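Local coordinates for protein prophage lambdalm01, antigen B (Listeria monocytogenes, PDB 4ACV) that probably acts as a phage tail terminator, assembling as a six-chain complex that would close the end of the prophage tail, at residues 80-85 with 94-99; 4-9 with 40-45; 46-51 with 118-123. All blocks are in the same frame, centred on the assembly; numbering follows the deposited sequence.

The three contacts share one antiparallel sheet, and their centres lie about 14 Å apart, pair by pair. Contact 2 comes first along the chain and closes before the other two open; it packs the start of helix 6-19 against strand 37-48. Contact 3 uses the end of that same strand and reaches strand 110-122 on the far side of strand 55-66. Within the long loop it closes lies contact 1, where helix 71-82 meets strand 92-99, the sheet neighbour of 110-122. Contacts 1 and 3 touch directly, notably by the salt bridge of Arg-97 to Glu-118. Together they join both helices to three strands of the sheet within one subunit of the six-chain assembly.

Contact 1. Residues 80-85 with 94-99; sequences LIQMGF and VAVRHC
With CG1 of Val-96 anti to its own backbone nitrogen (chi1 -180°) and CG2 anti to its carbonyl carbon, both methyls of this valine are spread over the end of helix 71-82. The contact is a helix-on-sheet packing, consistent with a tail terminator fold, made by the last turn of the helix and strand 92-99, with Val-96 pointing from the strand into the turn. CG1 of Val-96 rests 4.0 Å from CG2 of Ile-81, the two side chains crossing at about a right angle, and it also lies 3.9 Å from CA of Gln-82. Between the two branches comes the carbonyl of the helix end: Ile-81 O is 3.6 Å from Val-96 CG1 and 3.7 Å from Val-96 CG2. The same oxygen accepts a hydrogen bond from the N of Gly-84, the residue that leaves the helix with positive phi. The chain then turns to Phe-85, whose ring comes up obliquely to CG2 of Val-96.

The second part of the contact is polar. Gln-82 has CG anti to the carbonyl carbon (chi1 -69°), and its extended chain carries the amide across the imidazole of His-98, the two planes 63° apart. No hydrogen bond joins them. Gln-82 NE2 donates chiefly to the backbone of a neighbouring chain, which places this corner at a subunit interface; more weakly, Gln-82 NE2 and His-98 NE2 both bond Asp-78 OD2, one helical turn before Gln-82. The two nitrogens, Gln-82 NE2 and His-98 NE2, lie 3.4 Å apart.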
loop_
_atom_site.group_PDB
_atom_site.type_symbol
_atom_site.label_atom_id
_atom_site.label_comp_id
_atom_site.label_asym_id
_atom_site.label_seq_id
_atom_site.Cartn_x
_atom_site.Cartn_y
_atom_site.Cartn_z
ATOM N N LEU B 80 32.636 2.932 0.696
ATOM C CA LEU B 80 33.148 1.984 -0.281
ATOM C C LEU B 80 32.120 1.702 -1.379
ATOM O O LEU B 80 32.446 1.735 -2.565
ATOM C CB LEU B 80 33.593 0.689 0.398
ATOM C CG LEU B 80 34.871 0.873 1.226
ATOM C CD1 LEU B 80 35.209 -0.373 2.056
ATOM C CD2 LEU B 80 36.043 1.287 0.333
ATOM N N ILE B 81 30.882 1.445 -0.979
ATOM C CA ILE B 81 29.823 1.150 -1.933
ATOM C C ILE B 81 29.613 2.317 -2.914
ATOM O O ILE B 81 29.468 2.104 -4.119
ATOM C CB ILE B 81 28.508 0.787 -1.213
ATOM C CG1 ILE B 81 28.666 -0.513 -0.420
ATOM C CG2 ILE B 81 27.390 0.641 -2.199
ATOM C CD1 ILE B 81 27.504 -0.792 0.521
ATOM N N GLN B 82 29.619 3.546 -2.399
ATOM C CA GLN B 82 29.497 4.724 -3.260
ATOM C C GLN B 82 30.689 4.944 -4.195
ATOM O O GLN B 82 30.560 5.626 -5.204
ATOM C CB GLN B 82 29.289 5.980 -2.425
ATOM C CG GLN B 82 27.959 6.041 -1.734
ATOM C CD GLN B 82 27.693 7.402 -1.172
ATOM O OE1 GLN B 82 27.339 8.321 -1.909
ATOM N NE2 GLN B 82 27.873 7.555 0.137
ATOM N N MET B 83 31.849 4.396 -3.836
ATOM C CA MET B 83 33.054 4.489 -4.658
ATOM C C MET B 83 32.962 3.539 -5.848
ATOM O O MET B 83 33.765 3.605 -6.764
ATOM C CB MET B 83 34.303 4.163 -3.828
ATOM C CG MET B 83 34.937 5.358 -3.118
ATOM S SD MET B 83 36.423 4.936 -2.143
ATOM C CE MET B 83 37.301 3.851 -3.267
ATOM N N GLY B 84 31.985 2.642 -5.825
ATOM C CA GLY B 84 31.767 1.754 -6.946
ATOM C C GLY B 84 32.351 0.373 -6.759
ATOM O O GLY B 84 33.025 0.086 -5.771
ATOM N N PHE B 85 32.070 -0.488 -7.727
ATOM C CA PHE B 85 32.536 -1.866 -7.728
ATOM C C PHE B 85 32.627 -2.305 -9.183
ATOM O O PHE B 85 31.848 -1.844 -10.012
ATOM C CB PHE B 85 31.567 -2.757 -6.941
ATOM C CG PHE B 85 30.112 -2.404 -7.142
ATOM C CD1 PHE B 85 29.497 -1.437 -6.346
ATOM C CD2 PHE B 85 29.356 -3.035 -8.124
ATOM C CE1 PHE B 85 28.154 -1.113 -6.518
ATOM C CE2 PHE B 85 28.013 -2.708 -8.309
ATOM C CZ PHE B 85 27.410 -1.747 -7.505
ATOM N N VAL B 94 26.796 3.105 -13.567
ATOM C CA VAL B 94 26.552 4.492 -13.937
ATOM C C VAL B 94 26.374 5.397 -12.722
ATOM O O VAL B 94 26.737 6.566 -12.759
ATOM C CB VAL B 94 25.318 4.601 -14.873
ATOM C CG1 VAL B 94 24.954 6.051 -15.125
ATOM C CG2 VAL B 94 25.591 3.883 -16.177
ATOM N N ALA B 95 25.830 4.856 -11.643
ATOM C CA ALA B 95 25.557 5.658 -10.453
ATOM C C ALA B 95 25.194 4.803 -9.252
ATOM O O ALA B 95 24.513 3.790 -9.383
ATOM C CB ALA B 95 24.445 6.652 -10.727
ATOM N N VAL B 96 25.648 5.234 -8.083
ATOM C CA VAL B 96 25.297 4.602 -6.822
ATOM C C VAL B 96 24.603 5.647 -5.961
ATOM O O VAL B 96 25.168 6.697 -5.687
ATOM C CB VAL B 96 26.555 4.082 -6.084
ATOM C CG1 VAL B 96 26.169 3.421 -4.759
ATOM C CG2 VAL B 96 27.360 3.122 -6.983
ATOM N N ARG B 97 23.372 5.360 -5.554
ATOM C CA ARG B 97 22.553 6.312 -4.815
ATOM C C ARG B 97 22.004 5.717 -3.525
ATOM O O ARG B 97 21.615 4.551 -3.493
ATOM C CB ARG B 97 21.335 6.729 -5.652
ATOM C CG ARG B 97 21.619 7.537 -6.880
ATOM C CD ARG B 97 20.302 7.871 -7.568
ATOM N NE ARG B 97 20.407 7.836 -9.025
ATOM C CZ ARG B 97 20.357 6.726 -9.761
ATOM N NH1 ARG B 97 20.219 5.542 -9.183
ATOM N NH2 ARG B 97 20.452 6.802 -11.084
ATOM N N HIS B 98 21.954 6.525 -2.470
ATOM C CA HIS B 98 21.092 6.202 -1.345
ATOM C C HIS B 98 19.684 6.384 -1.853
ATOM O O HIS B 98 19.363 7.377 -2.498
ATOM C CB HIS B 98 21.309 7.130 -0.156
ATOM C CG HIS B 98 22.660 7.001 0.473
ATOM N ND1 HIS B 98 23.110 5.827 1.033
ATOM C CD2 HIS B 98 23.647 7.909 0.654
ATOM C CE1 HIS B 98 24.323 6.014 1.519
ATOM N NE2 HIS B 98 24.674 7.265 1.296
ATOM N N CYS B 99 18.848 5.404 -1.565
ATOM C CA CYS B 99 17.496 5.423 -2.031
ATOM C C CYS B 99 16.706 4.456 -1.189
ATOM O O CYS B 99 17.070 3.286 -1.064
ATOM C CB CYS B 99 17.455 5.001 -3.499
ATOM S SG CYS B 99 15.790 4.922 -4.180
#

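Contact 2. Residues 4-9 with 40-45; sequences LSFMRV and IEMIDQ
Phe-6 overlaps Met-42, its ring carbon CD2 coming within 3.6 Å of Met-42 CG, where the first turn of helix 6-19 packs on strand 37-48 of the antiparallel sheet. The aromatic side chain approaches the methionine obliquely. Phe-6 CB already points to the strand, 3.8 Å from Met-42 SD, and CG between the backbone N and the carbonyl carbon (chi1 72°) swings the ring in beside Met-42 CG. The methionine bends at chi2 and chi3, and Met-42 CE turns back to the helix backbone, 3.9 Å from Phe-6 O. Ser-5 is the N-cap of this helix, with OG accepting a weak bond from Met-7 N.

The amide of Gln-45 holds the chain just ahead of the helix. Gln-45 NE2 donates to Leu-4 O over 3.2 Å, nearly in line with the C=O but bent at the hydrogen (138°) and tilted 30° from the glutamine's amide plane. That nitrogen also bonds Glu-56 OE2, its stronger partner, and Tyr-58 OH joins Leu-4 O. Gln-45 and Asp-44 pair with a strand of a neighbouring chain, continuing the sheet across the interface. A water bridges the other end of the amide, donating to Gln-45 OE1 at 2.7 Å and accepting from Phe-6 N at 2.9 Å.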
loop_
_atom_site.group_PDB
_atom_site.type_symbol
_atom_site.label_atom_id
_atom_site.label_comp_id
_atom_site.label_asym_id
_atom_site.label_seq_id
_atom_site.Cartn_x
_atom_site.Cartn_y
_atom_site.Cartn_z
ATOM N N LEU B 4 22.013 -8.379 -16.450
ATOM C CA LEU B 4 22.760 -8.978 -15.353
ATOM C C LEU B 4 21.852 -9.437 -14.209
ATOM O O LEU B 4 20.980 -8.693 -13.758
ATOM C CB LEU B 4 23.794 -7.975 -14.835
ATOM C CG LEU B 4 25.054 -8.501 -14.156
ATOM C CD1 LEU B 4 25.742 -9.579 -15.003
ATOM C CD2 LEU B 4 25.998 -7.341 -13.880
ATOM N N SER B 5 22.065 -10.669 -13.756
ATOM C CA SER B 5 21.352 -11.235 -12.610
ATOM C C SER B 5 21.708 -10.505 -11.310
ATOM O O SER B 5 22.840 -10.058 -11.136
ATOM C CB SER B 5 21.684 -12.730 -12.464
ATOM O OG SER B 5 21.264 -13.236 -11.201
ATOM N N PHE B 6 20.749 -10.408 -10.394
ATOM C CA PHE B 6 20.988 -9.723 -9.131
ATOM C C PHE B 6 22.197 -10.303 -8.380
ATOM O O PHE B 6 22.981 -9.554 -7.795
ATOM C CB PHE B 6 19.733 -9.722 -8.244
ATOM C CG PHE B 6 19.400 -11.064 -7.639
ATOM C CD1 PHE B 6 18.589 -11.973 -8.323
ATOM C CD2 PHE B 6 19.870 -11.406 -6.381
ATOM C CE1 PHE B 6 18.268 -13.206 -7.763
ATOM C CE2 PHE B 6 19.559 -12.628 -5.815
ATOM C CZ PHE B 6 18.754 -13.531 -6.504
ATOM N N MET B 7 22.352 -11.623 -8.419
ATOM C CA MET B 7 23.418 -12.295 -7.672
ATOM C C MET B 7 24.804 -11.862 -8.109
ATOM O O MET B 7 25.704 -11.726 -7.290
ATOM C CB MET B 7 23.301 -13.808 -7.795
ATOM C CG MET B 7 22.407 -14.441 -6.752
ATOM S SD MET B 7 22.767 -16.190 -6.602
ATOM C CE MET B 7 24.488 -16.139 -6.126
ATOM N N ARG B 8 24.968 -11.659 -9.410
ATOM C CA ARG B 8 26.196 -11.113 -9.959
ATOM C C ARG B 8 26.487 -9.744 -9.338
ATOM O O ARG B 8 27.638 -9.421 -9.023
ATOM C CB ARG B 8 26.059 -10.975 -11.471
ATOM C CG ARG B 8 27.274 -11.399 -12.243
ATOM C CD ARG B 8 27.510 -12.891 -12.128
ATOM N NE ARG B 8 27.633 -13.499 -13.447
ATOM C CZ ARG B 8 28.675 -13.324 -14.252
ATOM N NH1 ARG B 8 29.683 -12.554 -13.867
ATOM N NH2 ARG B 8 28.709 -13.915 -15.439
ATOM N N VAL B 9 25.439 -8.938 -9.167
ATOM C CA VAL B 9 25.581 -7.626 -8.536
ATOM C C VAL B 9 25.899 -7.756 -7.037
ATOM O O VAL B 9 26.783 -7.073 -6.527
ATOM C CB VAL B 9 24.343 -6.724 -8.780
ATOM C CG1 VAL B 9 24.489 -5.411 -8.028
ATOM C CG2 VAL B 9 24.157 -6.467 -10.275
ATOM N N ILE B 40 24.078 -8.122 3.003
ATOM C CA ILE B 40 23.438 -7.377 1.921
ATOM C C ILE B 40 22.095 -8.007 1.616
ATOM O O ILE B 40 22.007 -9.203 1.355
ATOM C CB ILE B 40 24.283 -7.369 0.632
ATOM C CG1 ILE B 40 25.757 -7.144 0.971
ATOM C CG2 ILE B 40 23.771 -6.302 -0.323
ATOM C CD1 ILE B 40 26.694 -7.231 -0.214
ATOM N N GLU B 41 21.045 -7.202 1.667
ATOM C CA GLU B 41 19.722 -7.681 1.307
ATOM C C GLU B 41 19.311 -7.126 -0.056
ATOM O O GLU B 41 19.085 -5.926 -0.203
ATOM C CB GLU B 41 18.701 -7.269 2.355
ATOM C CG GLU B 41 17.319 -7.818 2.085
ATOM C CD GLU B 41 16.234 -7.037 2.801
ATOM O OE1 GLU B 41 16.523 -5.950 3.341
ATOM O OE2 GLU B 41 15.087 -7.509 2.818
ATOM N N MET B 42 19.217 -8.001 -1.049
ATOM C CA MET B 42 18.723 -7.605 -2.357
ATOM C C MET B 42 17.224 -7.368 -2.256
ATOM O O MET B 42 16.523 -8.069 -1.540
ATOM C CB MET B 42 19.042 -8.681 -3.403
ATOM C CG MET B 42 18.688 -8.326 -4.848
ATOM S SD MET B 42 19.652 -6.986 -5.646
ATOM C CE MET B 42 21.277 -7.311 -5.041
ATOM N N ILE B 43 16.734 -6.359 -2.955
ATOM C CA ILE B 43 15.322 -6.001 -2.860
ATOM C C ILE B 43 14.595 -6.153 -4.204
ATOM O O ILE B 43 13.687 -6.964 -4.327
ATOM C CB ILE B 43 15.161 -4.574 -2.316
ATOM C CG1 ILE B 43 15.787 -4.478 -0.914
ATOM C CG2 ILE B 43 13.696 -4.163 -2.314
ATOM C CD1 ILE B 43 16.185 -3.060 -0.531
ATOM N N ASP B 44 15.002 -5.385 -5.210
ATOM C CA ASP B 44 14.312 -5.427 -6.491
ATOM C C ASP B 44 15.165 -4.925 -7.655
ATOM O O ASP B 44 16.309 -4.544 -7.466
ATOM C CB ASP B 44 12.947 -4.708 -6.414
ATOM C CG ASP B 44 13.067 -3.193 -6.182
ATOM O OD1 ASP B 44 14.173 -2.628 -6.314
ATOM O OD2 ASP B 44 12.034 -2.557 -5.874
ATOM N N GLN B 45 14.601 -4.944 -8.855
ATOM C CA GLN B 45 15.338 -4.620 -10.066
ATOM C C GLN B 45 14.326 -4.173 -11.111
ATOM O O GLN B 45 13.257 -4.768 -11.230
ATOM C CB GLN B 45 16.123 -5.852 -10.535
ATOM C CG GLN B 45 17.064 -5.660 -11.716
ATOM C CD GLN B 45 17.768 -6.973 -12.100
ATOM O OE1 GLN B 45 17.831 -7.908 -11.304
ATOM N NE2 GLN B 45 18.290 -7.041 -13.316
HETATM O O HOH W 1 17.992 -10.631 -11.302
#

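Contact 3. Residues 46-51 with 118-123; sequences EEEESQ and EVSICR
The flat carboxylate of Glu-48 meets Ser-120 through one oxygen, OE1, which offers its syn lone pair, the one on the side of OE2, to the serine hydroxyl. Ser-120 OG donates this hydrogen bond to Glu-48 OE1 over 2.9 Å. The bond crosses one strand of the antiparallel sheet of this putative tail terminator, because strands 37-48 and 110-122 are not neighbours: strand 55-66 runs between them and pairs with each. Accordingly, the backbones remain apart, Glu-48 CA lying 8.1 Å from Ser-120 CA, and a long side chain has to close the gap.

Glu-48 does so by pointing at the other strand and stretching out: CG stands anti to the backbone N (chi1 -176°) and the chain stays extended beyond it, so that the carboxylate reaches over the intervening strand, where both Glu-48 and Ser-120 touch Lys-57. On the serine side the hydroxyl lies beside its own backbone N (chi1 -72°). CB of Ser-120 also comes near, 3.6 Å from Glu-48 OE1.

The hydroxyl has a second partner, Arg-97 NH2 of strand 92-99, which donates to it. Ser-120 OG is thus a branch point, accepting from strand 92-99 and donating to strand 37-48, and it links three strands through side chains. Close by, Glu-118 forms salt bridges with Arg-97 and, on strand 55-66, with Arg-59 and Lys-57, basic groups that probably ease the nearness of two acids, Glu-118 OE1 being 6.0 Å from Glu-48 OE1.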
loop_
_atom_site.group_PDB
_atom_site.type_symbol
_atom_site.label_atom_id
_atom_site.label_comp_id
_atom_site.label_asym_id
_atom_site.label_seq_id
_atom_site.Cartn_x
_atom_site.Cartn_y
_atom_site.Cartn_z
ATOM N N GLU B 46 14.663 -3.122 -11.856
ATOM C CA GLU B 46 13.752 -2.529 -12.842
ATOM C C GLU B 46 14.521 -1.977 -14.035
ATOM O O GLU B 46 15.639 -1.480 -13.889
ATOM C CB GLU B 46 12.969 -1.363 -12.216
ATOM C CG GLU B 46 12.058 -1.739 -11.062
ATOM C CD GLU B 46 10.864 -2.578 -11.507
ATOM O OE1 GLU B 46 10.587 -2.626 -12.730
ATOM O OE2 GLU B 46 10.204 -3.187 -10.634
ATOM N N GLU B 47 13.920 -2.020 -15.213
ATOM C CA GLU B 47 14.509 -1.294 -16.329
ATOM C C GLU B 47 14.388 0.223 -16.144
ATOM O O GLU B 47 13.466 0.723 -15.511
ATOM C CB GLU B 47 13.906 -1.740 -17.652
ATOM C CG GLU B 47 14.173 -3.203 -17.944
ATOM C CD GLU B 47 14.106 -3.511 -19.417
ATOM O OE1 GLU B 47 13.206 -2.969 -20.095
ATOM O OE2 GLU B 47 14.966 -4.283 -19.897
ATOM N N GLU B 48 15.354 0.945 -16.680
ATOM C CA GLU B 48 15.359 2.394 -16.625
ATOM C C GLU B 48 15.351 2.885 -18.075
ATOM O O GLU B 48 15.816 2.180 -18.974
ATOM C CB GLU B 48 16.609 2.851 -15.874
ATOM C CG GLU B 48 16.762 4.335 -15.634
ATOM C CD GLU B 48 18.101 4.661 -14.980
ATOM O OE1 GLU B 48 18.622 3.797 -14.235
ATOM O OE2 GLU B 48 18.633 5.770 -15.217
ATOM N N GLU B 49 14.799 4.064 -18.326
ATOM C CA GLU B 49 14.685 4.529 -19.708
ATOM C C GLU B 49 16.061 4.846 -20.294
ATOM O O GLU B 49 16.869 5.549 -19.679
ATOM C CB GLU B 49 13.750 5.730 -19.818
ATOM N N SER B 50 16.337 4.297 -21.471
ATOM C CA SER B 50 17.596 4.579 -22.134
ATOM C C SER B 50 17.425 4.799 -23.624
ATOM O O SER B 50 17.329 3.861 -24.413
ATOM C CB SER B 50 18.647 3.506 -21.864
ATOM O OG SER B 50 19.923 3.966 -22.292
ATOM N N GLN B 51 17.294 6.075 -23.947
ATOM C CA GLN B 51 17.635 6.675 -25.223
ATOM C C GLN B 51 18.541 5.810 -26.119
ATOM O O GLN B 51 18.139 5.346 -27.185
ATOM C CB GLN B 51 18.373 7.965 -24.852
ATOM C CG GLN B 51 18.617 8.066 -23.299
ATOM C CD GLN B 51 20.042 8.401 -22.931
ATOM O OE1 GLN B 51 20.530 9.478 -23.255
ATOM N NE2 GLN B 51 20.717 7.489 -22.244
ATOM N N GLU B 118 20.377 2.318 -4.443
ATOM C CA GLU B 118 19.923 2.028 -5.787
ATOM C C GLU B 118 21.104 2.241 -6.702
ATOM O O GLU B 118 21.706 3.308 -6.698
ATOM C CB GLU B 118 18.805 2.973 -6.204
ATOM C CG GLU B 118 18.418 2.816 -7.657
ATOM C CD GLU B 118 17.298 3.742 -8.056
ATOM O OE1 GLU B 118 17.589 4.885 -8.475
ATOM O OE2 GLU B 118 16.129 3.329 -7.938
ATOM N N VAL B 119 21.447 1.225 -7.478
ATOM C CA VAL B 119 22.502 1.382 -8.462
ATOM C C VAL B 119 21.959 1.270 -9.871
ATOM O O VAL B 119 21.097 0.445 -10.148
ATOM C CB VAL B 119 23.642 0.360 -8.278
ATOM C CG1 VAL B 119 24.299 0.549 -6.922
ATOM C CG2 VAL B 119 23.123 -1.051 -8.455
ATOM N N SER B 120 22.478 2.125 -10.751
ATOM C CA SER B 120 22.176 2.083 -12.173
ATOM C C SER B 120 23.331 1.446 -12.923
ATOM O O SER B 120 24.492 1.849 -12.784
ATOM C CB SER B 120 21.927 3.485 -12.730
ATOM O OG SER B 120 20.689 3.996 -12.278
ATOM N N ILE B 121 22.991 0.445 -13.721
ATOM C CA ILE B 121 23.958 -0.269 -14.528
ATOM C C ILE B 121 23.572 -0.196 -16.011
ATOM O O ILE B 121 22.417 -0.400 -16.390
ATOM C CB ILE B 121 24.088 -1.725 -14.048
ATOM C CG1 ILE B 121 24.562 -1.731 -12.597
ATOM C CG2 ILE B 121 25.024 -2.518 -14.962
ATOM C CD1 ILE B 121 24.776 -3.102 -12.020
ATOM N N CYS B 122 24.549 0.107 -16.848
ATOM C CA CYS B 122 24.280 0.296 -18.264
ATOM C C CYS B 122 24.969 -0.767 -19.103
ATOM O O CYS B 122 26.025 -1.277 -18.725
ATOM C CB CYS B 122 24.725 1.693 -18.714
ATOM S SG CYS B 122 24.382 2.064 -20.448
ATOM N N ARG B 123 24.349 -1.108 -20.228
ATOM C CA ARG B 123 24.945 -2.012 -21.203
ATOM C C ARG B 123 24.482 -1.625 -22.602
ATOM O O ARG B 123 25.161 -0.872 -23.296
ATOM C CB ARG B 123 24.582 -3.467 -20.899
ATOM C CG ARG B 123 23.154 -3.848 -21.252
ATOM C CD ARG B 123 22.816 -5.199 -20.658
ATOM N NE ARG B 123 21.500 -5.664 -21.071
ATOM C CZ ARG B 123 20.363 -5.323 -20.478
ATOM N NH1 ARG B 123 20.370 -4.510 -19.434
ATOM N NH2 ARG B 123 19.215 -5.796 -20.933
#